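Local structure of FMN-binding protein (Syntrophomonas wolfei subsp. wolfei, 3IN6) at residues Glu20-Leu25 / Asp94-Tyr99; Tyr30-Leu35 / Val84-Asn89. The protein binds flavin mononucleotide between the two subunits of a dimer, as a flavoprotein probably of the split-barrel FMN-binding fold. All blocks are in the same frame, centred on the assembly; numbering follows the deposited sequence.

Contact 1. Residues Glu20-Leu25 / Asp94-Tyr99; sequences EKARSL and DGIRVY. With FMN (flavin mononucleotide), chain E.
Asp-94 meets Lys-21 tip to tip where helix 2-28 packs across strand 92-106 of the antiparallel sheet, the two short axes 8.3 Å apart and crossing at -104°. The lysine has CG anti to its backbone N (chi1 -168°) and an extended chain beyond, and its NZ reaches Asp-94 OD1 at 3.0 Å, a salt bridge with a weak hydrogen bond in it. The other oxygen, OD2, lies 3.7 Å from Leu-25 CD1. An alanine in place of Asp-94 would probably leave the Lys-21 ammonium without its carboxylate mate and its chain freer to swing off the strand. At Gly-95 there is no side chain, and Leu-25 CD1 settles against the backbone, 3.7 Å from Gly-95 C. Ile-96 touches two helix residues: its CB is 3.9 Å from Leu-25 CD1, while its CG1 sits 4.0 Å from Ala-22 CB. Ile-140 of strand 131-141 touches both Ala-22 and Ile-96. Arg-97 leaves the strand on the side away from the helix. The FMN phosphate lies at the edge of its guanidinium, in plane; NH1 donates to FMN O2P at 3.1 Å with an N-H...O angle of 145°, and also to Ile-46 O of the second subunit. Val-98, two residues on from Ile-96 and like it turned to the helix, sets its CG2 4.0 Å from Ala-22 CB.

Contact 2. Residues Tyr30-Leu35 / Val84-Asn89; sequences YISTTL and VLLTDN
Tyr-30 lays its ring over the side chain of Leu-86, just before the chain enters strand 33-38 and pairs with strand 79-87 in the antiparallel sheet. From CB outward, the tyrosine meets Leu-86 almost atom by atom. Its CG is anti to the carbonyl carbon (chi1 -71°) and already lies near Leu-86 CD2. On one side of the ring CD1 is 3.5 Å from Leu-86 CD2, with CE1 close behind; on the other, CD2 comes within 4.2 Å of Val-84 CG1. Further out the partner changes: CE2 and CZ have Leu-86 CD1 as their nearest partner, CZ at 3.6 Å, and the OH ends beside the same methyl. The two side chains cross at about a right angle, and Leu-86 CD2 stands over the ring centre, 13° off the normal, a CH-pi contact. Leu-25 of helix 2-28 touches both the tyrosine and Leu-86.

Next to this apolar packing, Ser-32 grips Leu-85 twice. Leu-85 N donates to Ser-32 O at 3.2 Å, and Ser-32 OG donates to Leu-85 O at 2.7 Å from above the carbonyl plane. Ser-32 is the centre of an inverse gamma turn, which leads directly into Thr-33. That residue and Val-84 form a non-hydrogen-bonded antiparallel pair, with Thr-33 CG2 3.8 Å from Val-84 CG2. The threonine hydroxyl bends back to donate to Tyr-30 O at 2.7 Å, tying the start of the strand to the residue before the turn. The serine hydroxyl thus stands in for a backbone donor where the turn departs from regular strand pairing, so the backbone N and O of Leu-85 are both bonded at the start of strand 33-38 while the tyrosine ring adds apolar cover alongside.

The two contacts have centres 11 Å apart and share one antiparallel sheet, in which strands 33-38, 79-87 and 92-106 are consecutive neighbours. Along the chain, 20-25 comes first on helix 2-28, then 30-35, then 84-89 and finally 94-99, so contact 2 falls within the span that contact 1 brackets. Backbone bonds probably join them directly: Leu-86 N lies 2.7 Å from Asp-94 O, and Ile-96 N 2.9 Å from Val-84 O. The helix bridges both, Leu-25 packing on Val-84 and Leu-86 as well as Ile-96. Arg-97 leaves from the other side of its strand. Arg-97 and Ile-31 touch two different FMN molecules of the dimer, and both contacts reach the second subunit.

Contact 1. Residues Glu20-Leu25 / Asp94-Tyr99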
ATOM      1  N   GLU A  20      15.586  -0.830  13.411  1.00 18.36           N
ATOM      2  CA  GLU A  20      15.215  -1.975  14.270  1.00 18.65           C
ATOM      3  C   GLU A  20      13.736  -2.294  14.226  1.00 18.75           C
ATOM      4  O   GLU A  20      13.352  -3.458  14.149  1.00 21.15           O
ATOM      5  CB  GLU A  20      15.725  -1.790  15.681  1.00 17.27           C
ATOM      6  CG  GLU A  20      17.256  -1.739  15.712  1.00 21.46           C
ATOM      7  CD  GLU A  20      17.876  -2.956  15.048  1.00 26.65           C
ATOM      8  OE1 GLU A  20      17.543  -4.091  15.447  1.00 29.97           O
ATOM      9  OE2 GLU A  20      18.694  -2.777  14.133  1.00 27.07           O
ATOM     10  N   LYS A  21      12.903  -1.266  14.239  1.00 19.17           N
ATOM     11  CA  LYS A  21      11.467  -1.469  14.145  1.00 20.26           C
ATOM     12  C   LYS A  21      11.131  -2.129  12.811  1.00 20.28           C
ATOM     13  O   LYS A  21      10.317  -3.033  12.751  1.00 19.33           O
ATOM     14  CB  LYS A  21      10.737  -0.144  14.267  1.00 21.16           C
ATOM     15  CG  LYS A  21       9.253  -0.287  14.475  1.00 25.85           C
ATOM     16  CD  LYS A  21       8.671   1.078  14.753  1.00 34.05           C
ATOM     17  CE  LYS A  21       7.283   1.000  15.292  1.00 35.95           C
ATOM     18  NZ  LYS A  21       6.784   2.357  15.626  1.00 41.12           N
ATOM     19  N   ALA A  22      11.786  -1.677  11.747  1.00 19.69           N
ATOM     20  CA  ALA A  22      11.585  -2.243  10.423  1.00 19.54           C
ATOM     21  C   ALA A  22      12.020  -3.710  10.393  1.00 21.13           C
ATOM     22  O   ALA A  22      11.294  -4.566   9.880  1.00 22.19           O
ATOM     23  CB  ALA A  22      12.361  -1.431   9.384  1.00 16.03           C
ATOM     24  N   ARG A  23      13.202  -3.986  10.954  1.00 20.95           N
ATOM     25  CA  ARG A  23      13.762  -5.339  11.007  1.00 19.89           C
ATOM     26  C   ARG A  23      12.755  -6.289  11.607  1.00 20.38           C
ATOM     27  O   ARG A  23      12.463  -7.329  11.024  1.00 21.08           O
ATOM     28  CB  ARG A  23      15.042  -5.403  11.870  1.00 16.30           C
ATOM     29  CG  ARG A  23      15.788  -6.726  11.759  1.00  9.95           C
ATOM     30  CD  ARG A  23      17.068  -6.802  12.635  1.00  8.50           C
ATOM     31  NE  ARG A  23      17.777  -5.549  12.615  1.00 15.90           N
ATOM     32  CZ  ARG A  23      18.444  -5.111  11.550  1.00 14.65           C
ATOM     33  NH1 ARG A  23      18.494  -5.850  10.448  1.00 12.77           N
ATOM     34  NH2 ARG A  23      19.047  -3.942  11.594  1.00 18.09           N
ATOM     35  N   SER A  24      12.243  -5.935  12.783  1.00 21.04           N
ATOM     36  CA  SER A  24      11.285  -6.789  13.484  1.00 21.05           C
ATOM     37  C   SER A  24      10.010  -7.047  12.697  1.00 20.78           C
ATOM     38  O   SER A  24       9.606  -8.199  12.537  1.00 22.12           O
ATOM     39  CB  SER A  24      10.906  -6.189  14.829  1.00 20.52           C
ATOM     40  OG  SER A  24      11.979  -6.304  15.740  1.00 33.14           O
ATOM     41  N   LEU A  25       9.390  -5.977  12.205  1.00 18.22           N
ATOM     42  CA  LEU A  25       8.108  -6.093  11.505  1.00 18.97           C
ATOM     43  C   LEU A  25       8.239  -6.796  10.149  1.00 18.25           C
ATOM     44  O   LEU A  25       7.388  -7.578   9.785  1.00 17.84           O
ATOM     45  CB  LEU A  25       7.450  -4.714  11.366  1.00 18.92           C
ATOM     46  CG  LEU A  25       6.997  -4.073  12.681  1.00 20.00           C
ATOM     47  CD1 LEU A  25       6.722  -2.594  12.530  1.00 22.37           C
ATOM     48  CD2 LEU A  25       5.767  -4.799  13.213  1.00 18.02           C
ATOM     49  N   ASP A  94       0.656  -0.914  15.435  1.00 28.64           N
ATOM     50  CA  ASP A  94       1.996  -0.490  15.048  1.00 24.99           C
ATOM     51  C   ASP A  94       2.210  -0.692  13.545  1.00 20.85           C
ATOM     52  O   ASP A  94       1.351  -1.221  12.852  1.00 17.18           O
ATOM     53  CB  ASP A  94       3.030  -1.320  15.814  1.00 26.03           C
ATOM     54  CG  ASP A  94       4.383  -0.651  15.884  1.00 31.99           C
ATOM     55  OD1 ASP A  94       4.429   0.581  16.106  1.00 37.09           O
ATOM     56  OD2 ASP A  94       5.400  -1.364  15.746  1.00 39.67           O
ATOM     57  N   GLY A  95       3.356  -0.269  13.033  1.00 19.44           N
ATOM     58  CA  GLY A  95       3.648  -0.453  11.610  1.00 19.14           C
ATOM     59  C   GLY A  95       4.886   0.280  11.158  1.00 16.89           C
ATOM     60  O   GLY A  95       5.504   0.979  11.920  1.00 20.45           O
ATOM     61  N   ILE A  96       5.236   0.141   9.893  1.00 20.25           N
ATOM     62  CA  ILE A  96       6.428   0.807   9.366  1.00 16.47           C
ATOM     63  C   ILE A  96       6.292   0.924   7.864  1.00 19.39           C
ATOM     64  O   ILE A  96       5.515   0.173   7.238  1.00 21.09           O
ATOM     65  CB  ILE A  96       7.689  -0.038   9.691  1.00 17.31           C
ATOM     66  CG1 ILE A  96       9.004   0.744   9.489  1.00 19.44           C
ATOM     67  CG2 ILE A  96       7.675  -1.369   8.872  1.00 10.00           C
ATOM     68  CD1 ILE A  96       9.271   1.864  10.510  1.00 15.60           C
ATOM     69  N   ARG A  97       7.035   1.867   7.285  1.00 18.45           N
ATOM     70  CA  ARG A  97       7.107   2.024   5.847  1.00 16.93           C
ATOM     71  C   ARG A  97       8.553   1.936   5.469  1.00 17.47           C
ATOM     72  O   ARG A  97       9.379   2.685   6.003  1.00 18.05           O
ATOM     73  CB  ARG A  97       6.547   3.356   5.387  1.00 17.50           C
ATOM     74  CG  ARG A  97       5.053   3.430   5.418  1.00 19.68           C
ATOM     75  CD  ARG A  97       4.547   4.802   4.982  1.00 23.07           C
ATOM     76  NE  ARG A  97       4.964   5.884   5.868  1.00 25.53           N
ATOM     77  CZ  ARG A  97       4.621   7.161   5.699  1.00 24.50           C
ATOM     78  NH1 ARG A  97       3.848   7.534   4.684  1.00 21.57           N
ATOM     79  NH2 ARG A  97       5.052   8.077   6.551  1.00 26.78           N
ATOM     80  N   VAL A  98       8.868   1.010   4.563  1.00 16.73           N
ATOM     81  CA  VAL A  98      10.224   0.843   4.091  1.00 19.32           C
ATOM     82  C   VAL A  98      10.276   1.071   2.576  1.00 18.72           C
ATOM     83  O   VAL A  98       9.734   0.273   1.802  1.00 20.31           O
ATOM     84  CB  VAL A  98      10.750  -0.566   4.410  1.00 21.82           C
ATOM     85  CG1 VAL A  98      12.196  -0.665   4.045  1.00 12.75           C
ATOM     86  CG2 VAL A  98      10.540  -0.941   5.907  1.00 12.54           C
ATOM     87  N   TYR A  99      10.964   2.138   2.163  1.00 21.77           N
ATOM     88  CA  TYR A  99      11.110   2.511   0.757  1.00 19.30           C
ATOM     89  C   TYR A  99      12.315   1.850   0.138  1.00 21.95           C
ATOM     90  O   TYR A  99      13.419   1.908   0.685  1.00 22.71           O
ATOM     91  CB  TYR A  99      11.220   4.028   0.618  1.00 22.98           C
ATOM     92  CG  TYR A  99      10.015   4.748   1.155  1.00 22.27           C
ATOM     93  CD1 TYR A  99       9.860   4.952   2.511  1.00 13.94           C
ATOM     94  CD2 TYR A  99       9.040   5.246   0.308  1.00 26.85           C
ATOM     95  CE1 TYR A  99       8.791   5.610   3.014  1.00 18.70           C
ATOM     96  CE2 TYR A  99       7.935   5.895   0.816  1.00 21.42           C
ATOM     97  CZ  TYR A  99       7.828   6.089   2.166  1.00 19.55           C
ATOM     98  OH  TYR A  99       6.744   6.735   2.702  1.00 21.35           O
TER
HETATM   99  N1  FMN E 148      -4.639  11.680   6.737  1.00 50.35           N
HETATM  100  C2  FMN E 148      -5.469  12.267   5.815  1.00 48.24           C
HETATM  101  O2  FMN E 148      -5.084  13.273   5.212  1.00 51.36           O
HETATM  102  N3  FMN E 148      -6.719  11.713   5.568  1.00 54.04           N
HETATM  103  C4  FMN E 148      -7.135  10.580   6.253  1.00 47.72           C
HETATM  104  O4  FMN E 148      -8.249  10.096   6.042  1.00 50.66           O
HETATM  105  C4A FMN E 148      -6.294   9.995   7.188  1.00 49.15           C
HETATM  106  N5  FMN E 148      -6.700   8.865   7.878  1.00 44.55           N
HETATM  107  C5A FMN E 148      -5.858   8.292   8.809  1.00 45.52           C
HETATM  108  C6  FMN E 148      -6.298   7.156   9.486  1.00 50.44           C
HETATM  109  C7  FMN E 148      -5.481   6.545  10.428  1.00 50.83           C
HETATM  110  C7M FMN E 148      -5.977   5.321  11.145  1.00 51.93           C
HETATM  111  C8  FMN E 148      -4.214   7.069  10.688  1.00 47.21           C
HETATM  112  C8M FMN E 148      -3.320   6.408  11.700  1.00 47.67           C
HETATM  113  C9  FMN E 148      -3.767   8.199  10.001  1.00 45.77           C
HETATM  114  C9A FMN E 148      -4.590   8.831   9.055  1.00 47.63           C
HETATM  115  N10 FMN E 148      -4.176   9.970   8.346  1.00 46.93           N
HETATM  116  C10 FMN E 148      -5.035  10.552   7.429  1.00 45.86           C
HETATM  117  C1' FMN E 148      -2.834  10.628   8.574  1.00 51.72           C
HETATM  118  C2' FMN E 148      -1.797  10.291   7.500  1.00 54.11           C
HETATM  119  O2' FMN E 148      -1.647   8.899   7.391  1.00 43.20           O
HETATM  120  C3' FMN E 148      -0.466  10.964   7.855  1.00 52.25           C
HETATM  121  O3' FMN E 148      -0.626  12.359   7.659  1.00 50.63           O
HETATM  122  C4' FMN E 148       0.721  10.410   7.050  1.00 49.31           C
HETATM  123  O4' FMN E 148       1.956  10.790   7.617  1.00 54.48           O
HETATM  124  C5' FMN E 148       0.704  10.921   5.626  1.00 47.30           C
HETATM  125  O5' FMN E 148       1.759  10.344   4.908  1.00 42.57           O
HETATM  126  P   FMN E 148       2.486  11.122   3.698  1.00 43.14           P
HETATM  127  O1P FMN E 148       1.478  11.407   2.611  1.00 43.18           O
HETATM  128  O2P FMN E 148       3.568  10.214   3.164  1.00 43.61           O
HETATM  129  O3P FMN E 148       3.124  12.416   4.186  1.00 47.16           O

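Contact 2. Residues Tyr30-Leu35 / Val84-Asn89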
ATOM      1  N   TYR A  30       4.104 -10.663   8.660  1.00 21.11           N
ATOM      2  CA  TYR A  30       2.668 -10.579   8.915  1.00 19.44           C
ATOM      3  C   TYR A  30       1.902 -10.610   7.595  1.00 19.07           C
ATOM      4  O   TYR A  30       2.404 -10.153   6.555  1.00 19.26           O
ATOM      5  CB  TYR A  30       2.312  -9.296   9.678  1.00 20.32           C
ATOM      6  CG  TYR A  30       2.770  -9.270  11.117  1.00 14.25           C
ATOM      7  CD1 TYR A  30       2.051  -9.930  12.102  1.00 16.91           C
ATOM      8  CD2 TYR A  30       3.892  -8.558  11.496  1.00 17.96           C
ATOM      9  CE1 TYR A  30       2.464  -9.900  13.421  1.00 14.55           C
ATOM     10  CE2 TYR A  30       4.310  -8.519  12.806  1.00 13.64           C
ATOM     11  CZ  TYR A  30       3.588  -9.188  13.765  1.00 17.67           C
ATOM     12  OH  TYR A  30       4.012  -9.160  15.061  1.00 13.19           O
ATOM     13  N   ILE A  31       0.698 -11.171   7.639  1.00 18.33           N
ATOM     14  CA  ILE A  31      -0.195 -11.216   6.479  1.00 18.88           C
ATOM     15  C   ILE A  31      -0.408  -9.782   5.999  1.00 18.25           C
ATOM     16  O   ILE A  31      -0.365  -9.497   4.799  1.00 17.75           O
ATOM     17  CB  ILE A  31      -1.569 -11.821   6.844  1.00 19.22           C
ATOM     18  CG1 ILE A  31      -1.434 -13.272   7.304  1.00 21.50           C
ATOM     19  CG2 ILE A  31      -2.520 -11.797   5.660  1.00 19.72           C
ATOM     20  CD1 ILE A  31      -2.759 -13.897   7.765  1.00 22.76           C
ATOM     21  N   SER A  32      -0.568  -8.874   6.962  1.00 16.94           N
ATOM     22  CA  SER A  32      -0.830  -7.472   6.683  1.00 16.03           C
ATOM     23  C   SER A  32       0.447  -6.710   6.315  1.00 16.15           C
ATOM     24  O   SER A  32       0.827  -5.743   6.981  1.00 14.77           O
ATOM     25  CB  SER A  32      -1.493  -6.843   7.903  1.00 14.98           C
ATOM     26  OG  SER A  32      -0.528  -6.667   8.908  1.00 15.37           O
ATOM     27  N   THR A  33       1.105  -7.176   5.257  1.00 17.29           N
ATOM     28  CA  THR A  33       2.305  -6.573   4.717  1.00 16.51           C
ATOM     29  C   THR A  33       2.099  -6.395   3.207  1.00 16.56           C
ATOM     30  O   THR A  33       1.668  -7.336   2.539  1.00 16.27           O
ATOM     31  CB  THR A  33       3.513  -7.497   4.933  1.00 17.75           C
ATOM     32  OG1 THR A  33       3.658  -7.787   6.326  1.00 20.06           O
ATOM     33  CG2 THR A  33       4.782  -6.855   4.417  1.00 15.59           C
ATOM     34  N   THR A  34       2.437  -5.222   2.667  1.00 16.50           N
ATOM     35  CA  THR A  34       2.236  -4.944   1.251  1.00 15.83           C
ATOM     36  C   THR A  34       3.436  -4.289   0.587  1.00 16.42           C
ATOM     37  O   THR A  34       4.308  -3.731   1.275  1.00 15.29           O
ATOM     38  CB  THR A  34       1.043  -3.959   1.013  1.00 17.59           C
ATOM     39  OG1 THR A  34       1.374  -2.650   1.527  1.00 16.40           O
ATOM     40  CG2 THR A  34      -0.246  -4.484   1.622  1.00 14.24           C
ATOM     41  N   LEU A  35       3.451  -4.351  -0.750  1.00 16.18           N
ATOM     42  CA  LEU A  35       4.497  -3.723  -1.587  1.00 17.56           C
ATOM     43  C   LEU A  35       3.764  -2.910  -2.669  1.00 17.33           C
ATOM     44  O   LEU A  35       3.008  -3.458  -3.481  1.00 17.05           O
ATOM     45  CB  LEU A  35       5.436  -4.767  -2.209  1.00 17.44           C
ATOM     46  CG  LEU A  35       6.459  -4.252  -3.261  1.00 18.03           C
ATOM     47  CD1 LEU A  35       7.350  -3.183  -2.638  1.00 16.76           C
ATOM     48  CD2 LEU A  35       7.334  -5.408  -3.837  1.00  4.94           C
ATOM     49  N   VAL A  84       4.157  -2.434   6.527  1.00 16.20           N
ATOM     50  CA  VAL A  84       3.586  -3.404   7.463  1.00 13.38           C
ATOM     51  C   VAL A  84       2.692  -2.542   8.332  1.00 16.93           C
ATOM     52  O   VAL A  84       3.102  -1.432   8.721  1.00 18.10           O
ATOM     53  CB  VAL A  84       4.625  -4.068   8.359  1.00 14.43           C
ATOM     54  CG1 VAL A  84       3.927  -4.931   9.468  1.00  4.83           C
ATOM     55  CG2 VAL A  84       5.593  -4.893   7.551  1.00 15.57           C
ATOM     56  N   LEU A  85       1.514  -3.072   8.682  1.00 15.75           N
ATOM     57  CA  LEU A  85       0.524  -2.351   9.455  1.00 14.15           C
ATOM     58  C   LEU A  85      -0.204  -3.332  10.377  1.00 13.77           C
ATOM     59  O   LEU A  85      -0.879  -4.239   9.914  1.00 12.66           O
ATOM     60  CB  LEU A  85      -0.493  -1.717   8.509  1.00 14.04           C
ATOM     61  CG  LEU A  85      -1.495  -0.743   9.122  1.00 18.71           C
ATOM     62  CD1 LEU A  85      -0.765   0.466   9.681  1.00 20.56           C
ATOM     63  CD2 LEU A  85      -2.516  -0.316   8.076  1.00 18.13           C
ATOM     64  N   LEU A  86      -0.027  -3.179  11.670  1.00 14.09           N
ATOM     65  CA  LEU A  86      -0.719  -4.045  12.612  1.00 16.84           C
ATOM     66  C   LEU A  86      -1.892  -3.276  13.168  1.00 20.17           C
ATOM     67  O   LEU A  86      -1.758  -2.104  13.525  1.00 20.92           O
ATOM     68  CB  LEU A  86       0.222  -4.519  13.724  1.00 14.88           C
ATOM     69  CG  LEU A  86       1.269  -5.546  13.265  1.00 13.85           C
ATOM     70  CD1 LEU A  86       2.272  -5.869  14.350  1.00  2.88           C
ATOM     71  CD2 LEU A  86       0.614  -6.838  12.739  1.00  5.33           C
ATOM     72  N   THR A  87      -3.049  -3.931  13.175  1.00 25.27           N
ATOM     73  CA  THR A  87      -4.272  -3.395  13.762  1.00 27.77           C
ATOM     74  C   THR A  87      -4.954  -4.568  14.488  1.00 30.60           C
ATOM     75  O   THR A  87      -5.040  -5.673  13.947  1.00 32.57           O
ATOM     76  CB  THR A  87      -5.207  -2.778  12.699  1.00 28.06           C
ATOM     77  OG1 THR A  87      -5.721  -3.804  11.847  1.00 28.17           O
ATOM     78  CG2 THR A  87      -4.461  -1.755  11.843  1.00 27.53           C
ATOM     79  N   ASP A  88      -5.407  -4.344  15.715  1.00 32.13           N
ATOM     80  CA  ASP A  88      -6.046  -5.393  16.502  1.00 33.84           C
ATOM     81  C   ASP A  88      -7.480  -4.986  16.760  1.00 35.76           C
ATOM     82  O   ASP A  88      -7.723  -4.006  17.458  1.00 35.63           O
ATOM     83  N   ASN A  89      -8.425  -5.732  16.191  1.00 38.15           N
ATOM     84  CA  ASN A  89      -9.850  -5.431  16.346  1.00 40.42           C
ATOM     85  C   ASN A  89     -10.140  -3.980  15.964  1.00 41.83           C
ATOM     86  O   ASN A  89     -10.784  -3.246  16.713  1.00 42.51           O
TER